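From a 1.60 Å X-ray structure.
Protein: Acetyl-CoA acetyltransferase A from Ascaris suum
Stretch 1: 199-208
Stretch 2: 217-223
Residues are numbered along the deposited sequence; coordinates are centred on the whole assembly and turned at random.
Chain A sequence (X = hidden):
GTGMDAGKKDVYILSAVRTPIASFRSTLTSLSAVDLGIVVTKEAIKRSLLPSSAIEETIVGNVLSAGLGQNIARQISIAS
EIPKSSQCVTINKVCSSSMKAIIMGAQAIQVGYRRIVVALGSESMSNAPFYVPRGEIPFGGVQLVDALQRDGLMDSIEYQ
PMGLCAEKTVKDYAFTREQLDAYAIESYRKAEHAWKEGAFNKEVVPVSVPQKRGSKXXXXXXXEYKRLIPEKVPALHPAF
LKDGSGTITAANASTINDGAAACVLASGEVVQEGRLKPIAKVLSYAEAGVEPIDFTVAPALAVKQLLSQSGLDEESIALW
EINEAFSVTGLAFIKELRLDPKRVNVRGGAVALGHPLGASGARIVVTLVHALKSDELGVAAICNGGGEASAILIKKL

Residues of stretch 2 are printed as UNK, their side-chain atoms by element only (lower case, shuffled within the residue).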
ATOM      1  N   ALA A 199      36.175  14.098  22.729  1.00 16.48           N
ATOM      2  CA  ALA A 199      36.937  12.925  22.347  1.00 15.47           C
ATOM      3  C   ALA A 199      36.627  12.384  20.958  1.00 16.89           C
ATOM      4  O   ALA A 199      37.411  11.610  20.424  1.00 18.62           O
ATOM      5  CB  ALA A 199      36.715  11.837  23.372  1.00 18.52           C
ATOM      6  N   PHE A 200      35.510  12.814  20.383  1.00 15.81           N
ATOM      7  CA  PHE A 200      35.125  12.370  19.051  1.00 16.30           C
ATOM      8  C   PHE A 200      35.520  13.406  18.004  1.00 16.14           C
ATOM      9  O   PHE A 200      35.163  13.269  16.828  1.00 15.85           O
ATOM     10  CB  PHE A 200      33.603  12.094  18.959  1.00 16.38           C
ATOM     11  CG  PHE A 200      33.143  10.862  19.700  1.00 15.63           C
ATOM     12  CD1 PHE A 200      33.629   9.624  19.360  1.00 16.58           C
ATOM     13  CD2 PHE A 200      32.216  10.961  20.717  1.00 17.83           C
ATOM     14  CE1 PHE A 200      33.186   8.487  20.016  1.00 16.23           C
ATOM     15  CE2 PHE A 200      31.764   9.816  21.367  1.00 18.51           C
ATOM     16  CZ  PHE A 200      32.267   8.598  21.005  1.00 15.57           C
ATOM     17  N   ASN A 201      36.273  14.432  18.394  1.00 15.81           N
ATOM     18  CA  ASN A 201      36.556  15.518  17.456  1.00 14.10           C
ATOM     19  C   ASN A 201      37.522  15.173  16.348  1.00 15.74           C
ATOM     20  O   ASN A 201      37.555  15.889  15.336  1.00 18.60           O
ATOM     21  CB  ASN A 201      37.078  16.733  18.207  1.00 16.19           C
ATOM     22  CG  ASN A 201      35.994  17.431  19.002  1.00 17.39           C
ATOM     23  OD1 ASN A 201      34.821  17.056  18.948  1.00 18.60           O
ATOM     24  ND2 ASN A 201      36.380  18.447  19.749  1.00 17.83           N
ATOM     25  N   LYS A 202      38.289  14.089  16.468  1.00 16.82           N
ATOM     26  CA  LYS A 202      39.173  13.682  15.361  1.00 15.69           C
ATOM     27  C   LYS A 202      38.445  12.928  14.270  1.00 17.12           C
ATOM     28  O   LYS A 202      38.924  12.877  13.139  1.00 20.21           O
ATOM     29  CB  LYS A 202      40.318  12.794  15.846  1.00 18.26           C
ATOM     30  CG  LYS A 202      41.241  13.504  16.848  1.00 18.42           C
ATOM     31  CD  LYS A 202      42.426  12.636  17.251  1.00 19.79           C
ATOM     32  CE  LYS A 202      41.993  11.447  18.084  1.00 20.11           C
ATOM     33  NZ  LYS A 202      43.186  10.632  18.540  1.00 24.15           N
ATOM     34  N   GLU A 203      37.322  12.307  14.619  1.00 16.34           N
ATOM     35  CA  GLU A 203      36.668  11.356  13.724  1.00 17.38           C
ATOM     36  C   GLU A 203      35.353  11.801  13.118  1.00 17.47           C
ATOM     37  O   GLU A 203      34.970  11.295  12.065  1.00 16.53           O
ATOM     38  CB  GLU A 203      36.429  10.037  14.477  1.00 17.38           C
ATOM     39  CG  GLU A 203      35.281  10.027  15.488  1.00 16.58           C
ATOM     40  CD  GLU A 203      35.384   8.833  16.418  1.00 17.90           C
ATOM     41  OE1 GLU A 203      34.431   7.992  16.482  1.00 17.43           O
ATOM     42  OE2 GLU A 203      36.433   8.741  17.110  1.00 16.69           O
ATOM     43  N   VAL A 204      34.627  12.684  13.794  1.00 16.88           N
ATOM     44  CA  VAL A 204      33.294  13.072  13.338  1.00 14.98           C
ATOM     45  C   VAL A 204      33.360  14.186  12.324  1.00 17.87           C
ATOM     46  O   VAL A 204      34.059  15.198  12.536  1.00 18.70           O
ATOM     47  CB  VAL A 204      32.388  13.498  14.529  1.00 15.48           C
ATOM     48  CG1 VAL A 204      31.066  14.054  14.034  1.00 17.83           C
ATOM     49  CG2 VAL A 204      32.091  12.300  15.405  1.00 17.98           C
ATOM     50  N   VAL A 205      32.625  14.019  11.235  1.00 15.50           N
ATOM     51  CA  VAL A 205      32.520  15.051  10.215  1.00 15.79           C
ATOM     52  C   VAL A 205      31.079  15.562  10.225  1.00 19.47           C
ATOM     53  O   VAL A 205      30.123  14.778  10.245  1.00 18.05           O
ATOM     54  CB  VAL A 205      32.968  14.497   8.857  1.00 21.36           C
ATOM     55  CG1 VAL A 205      34.344  13.891   9.023  1.00 30.13           C
ATOM     56  CG2 VAL A 205      32.049  13.454   8.373  1.00 21.19           C
ATOM     57  N   PRO A 206      30.902  16.887  10.267  1.00 20.13           N
ATOM     58  CA  PRO A 206      29.536  17.390  10.383  1.00 18.52           C
ATOM     59  C   PRO A 206      28.750  17.198   9.105  1.00 21.33           C
ATOM     60  O   PRO A 206      29.339  17.224   8.017  1.00 22.48           O
ATOM     61  CB  PRO A 206      29.740  18.879  10.676  1.00 23.13           C
ATOM     62  CG  PRO A 206      31.046  19.198  10.032  1.00 27.80           C
ATOM     63  CD  PRO A 206      31.897  17.979  10.283  1.00 22.57           C
ATOM     64  N   VAL A 207      27.439  17.020   9.248  1.00 18.65           N
ATOM     65  CA  VAL A 207      26.550  16.775   8.115  1.00 19.12           C
ATOM     66  C   VAL A 207      25.593  17.935   7.953  1.00 19.86           C
ATOM     67  O   VAL A 207      24.775  18.230   8.823  1.00 19.51           O
ATOM     68  CB  VAL A 207      25.743  15.460   8.280  1.00 17.84           C
ATOM     69  CG1 VAL A 207      24.804  15.267   7.093  1.00 20.16           C
ATOM     70  CG2 VAL A 207      26.691  14.292   8.446  1.00 17.81           C
ATOM     71  N   SER A 208      25.742  18.621   6.833  1.00 20.39           N
ATOM     72  CA  SER A 208      24.834  19.685   6.455  1.00 21.17           C
ATOM     73  C   SER A 208      23.487  19.094   6.075  1.00 24.50           C
ATOM     74  O   SER A 208      23.443  18.117   5.330  1.00 24.25           O
ATOM     75  CB  SER A 208      25.404  20.461   5.275  1.00 23.31           C
ATOM     76  OG  SER A 208      26.657  21.038   5.617  1.00 26.99           O
ATOM     77  N   UNK A 217      20.618  23.266  10.996  1.00 35.46           N
ATOM     78  CA  UNK A 217      21.047  23.242   9.601  1.00 29.11           C
ATOM     79  C   UNK A 217      22.248  22.305   9.411  1.00 24.72           C
ATOM     80  O   UNK A 217      22.694  22.043   8.287  1.00 28.72           O
ATOM     81  c   UNK A 217      22.352  25.377  10.079  1.00 36.59           C
ATOM     82  c   UNK A 217      21.421  24.670   9.096  1.00 36.87           C
ATOM     83  c   UNK A 217      20.169  25.495   8.838  1.00 40.02           C
ATOM     84  N   UNK A 218      22.772  21.808  10.523  1.00 22.03           N
ATOM     85  CA  UNK A 218      23.936  20.948  10.492  1.00 22.78           C
ATOM     86  C   UNK A 218      23.889  20.049  11.714  1.00 19.27           C
ATOM     87  O   UNK A 218      23.558  20.485  12.820  1.00 23.36           O
ATOM     88  c   UNK A 218      25.266  21.770  10.452  1.00 23.16           C
ATOM     89  c   UNK A 218      25.405  22.643  11.670  1.00 25.15           C
ATOM     90  c   UNK A 218      26.459  20.865  10.295  1.00 22.83           C
ATOM     91  N   UNK A 219      24.208  18.779  11.509  1.00 19.53           N
ATOM     92  CA  UNK A 219      24.310  17.811  12.598  1.00 17.97           C
ATOM     93  C   UNK A 219      25.781  17.644  12.933  1.00 16.31           C
ATOM     94  O   UNK A 219      26.571  17.286  12.067  1.00 16.03           O
ATOM     95  c   UNK A 219      22.804  15.804  14.455  1.00 25.08           C
ATOM     96  c   UNK A 219      23.369  14.055  12.723  1.00 22.50           C
ATOM     97  c   UNK A 219      23.681  16.477  12.204  1.00 18.03           C
ATOM     98  c   UNK A 219      23.727  15.417  13.293  1.00 20.77           C
ATOM     99  N   UNK A 220      26.144  17.923  14.189  1.00 18.61           N
ATOM    100  CA  UNK A 220      27.539  17.884  14.616  1.00 18.19           C
ATOM    101  C   UNK A 220      27.837  16.912  15.758  1.00 18.23           C
ATOM    102  O   UNK A 220      29.001  16.686  16.072  1.00 19.92           O
ATOM    103  c   UNK A 220      28.001  19.282  15.069  1.00 20.05           C
ATOM    104  o   UNK A 220      27.238  19.683  16.208  1.00 22.26           O
ATOM    105  c   UNK A 220      27.830  20.272  13.933  1.00 23.04           C
ATOM    106  N   UNK A 221      26.787  16.351  16.367  1.00 18.15           N
ATOM    107  CA  UNK A 221      26.909  15.479  17.547  1.00 18.27           C
ATOM    108  C   UNK A 221      25.949  14.299  17.440  1.00 16.72           C
ATOM    109  O   UNK A 221      24.851  14.446  16.936  1.00 18.73           O
ATOM    110  c   UNK A 221      27.470  17.408  19.137  1.00 26.44           C
ATOM    111  o   UNK A 221      26.188  17.570  21.160  1.00 37.35           O
ATOM    112  c   UNK A 221      26.599  16.233  18.848  1.00 21.10           C
ATOM    113  o   UNK A 221      27.988  18.827  20.966  1.00 38.13           O
ATOM    114  c   UNK A 221      27.190  17.979  20.522  1.00 26.41           C
ATOM    115  N   UNK A 222      26.372  13.139  17.923  1.00 19.25           N
ATOM    116  CA  UNK A 222      25.497  11.994  18.044  1.00 19.15           C
ATOM    117  C   UNK A 222      24.238  12.371  18.820  1.00 18.74           C
ATOM    118  O   UNK A 222      24.302  13.153  19.775  1.00 20.73           O
ATOM    119  o   UNK A 222      28.438  10.031  18.675  1.00 15.83           O
ATOM    120  c   UNK A 222      26.210  10.838  18.757  1.00 17.47           C
ATOM    121  c   UNK A 222      27.437  10.342  18.008  1.00 18.51           C
ATOM    122  o   UNK A 222      27.409  10.245  16.751  1.00 17.53           O
ATOM    123  N   UNK A 223      23.099  11.816  18.426  1.00 18.43           N
ATOM    124  CA  UNK A 223      21.823  12.155  19.052  1.00 17.22           C
ATOM    125  C   UNK A 223      21.368  11.214  20.154  1.00 18.93           C
ATOM    126  O   UNK A 223      20.743  11.647  21.105  1.00 19.60           O
ATOM    127  c   UNK A 223      20.929  13.311  16.972  1.00 18.62           C
ATOM    128  c   UNK A 223      19.706  13.610  16.103  1.00 24.41           C
ATOM    129  c   UNK A 223      20.719  12.225  17.984  1.00 17.99           C
ATOM    130  o   UNK A 223      18.906  12.684  15.834  1.00 21.32           O
ATOM    131  o   UNK A 223      19.541  14.789  15.694  1.00 23.22           O
TER

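Position 217 carries three side-chain carbons, one attached to CA and bearing the other two, and its backbone O lies near CA of Ser208. A fork at the beta carbon with no oxygen makes this Val217. The CA-to-CB bond of Val217 points sideways, and the side chain's nearest approach, CB of Val217 to CA of Ser208, is 6.6 Å. The exposed residue meets stretch 1 through its backbone, with O of Val217 3.7 Å from CA of Ser208, so the contact asks little of the side chain.

Position 218 repeats the pattern, one carbon bearing two more, and one of the terminal carbons packs against the ring of Pro206. It is Val218, with chi1 in the p well; CG2 of Val218 lies 3.9 Å from CB of Pro206. Branching next to the backbone suits an extended strand, and this side chain emerges on the same face of the sheet as that of Ser208, its non-hydrogen-bonded partner. The close approach at this pair, 4.3 Å between CA of Ser208 and CA of Val218, is typical of such a site.

At position 219 there are four carbons, forked at the second, while backbone N and O meet Val207. That is leucine, Leu219. Its side chain lies on the face shared with Val207, and both residues are buried, a setting in which purely hydrocarbon side chains leave no polar group unsatisfied.

Position 220 has a first carbon that carries one oxygen and one carbon, the latter near Pro206; its backbone O is 3.9 Å from CG1 of Val204. This is Thr220. CG2 of Thr220 rests 4.0 Å from CB of Pro206, a methyl contact compatible with an exposed hydroxyl-bearing residue.

Position 221 shows three carbons, the third bearing two oxygens, and its CB points away from stretch 1. This is Glu221, whose OE1 is hydrogen-bonded elsewhere in the structure, a role suited to a long acidic side chain.

Position 222 has two carbons, the second bearing two oxygens; CB is directed toward stretch 1 and one oxygen lies near the ring of Phe200. It is Asp222. OD2 of Asp222 approaches CE2 of Phe200 obliquely at 4.3 Å; both carboxylate oxygens are hydrogen-bonded elsewhere, which helps the charged group tolerate burial.

Position 223 again has three carbons ending in two oxygens, out of reach of stretch 1: Glu223, whose carboxylate oxygens both find hydrogen bonds elsewhere.

The contact is organised by a short antiparallel pairing. N of Val207 donates to O of Leu219 at 3.0 Å, and N of Leu219 donates to O of Val207 at 2.8 Å, both nearly linear. The same acceptors receive CA-H contacts, from CA of Pro206 to O of Leu219 at 3.4 Å and from CA of Val218 to O of Val207 at 3.3 Å. Backbone bonding thus fixes the register, and apolar packing at Pro206 supplements it.

Stretch 2 217-223: VVLTEDE
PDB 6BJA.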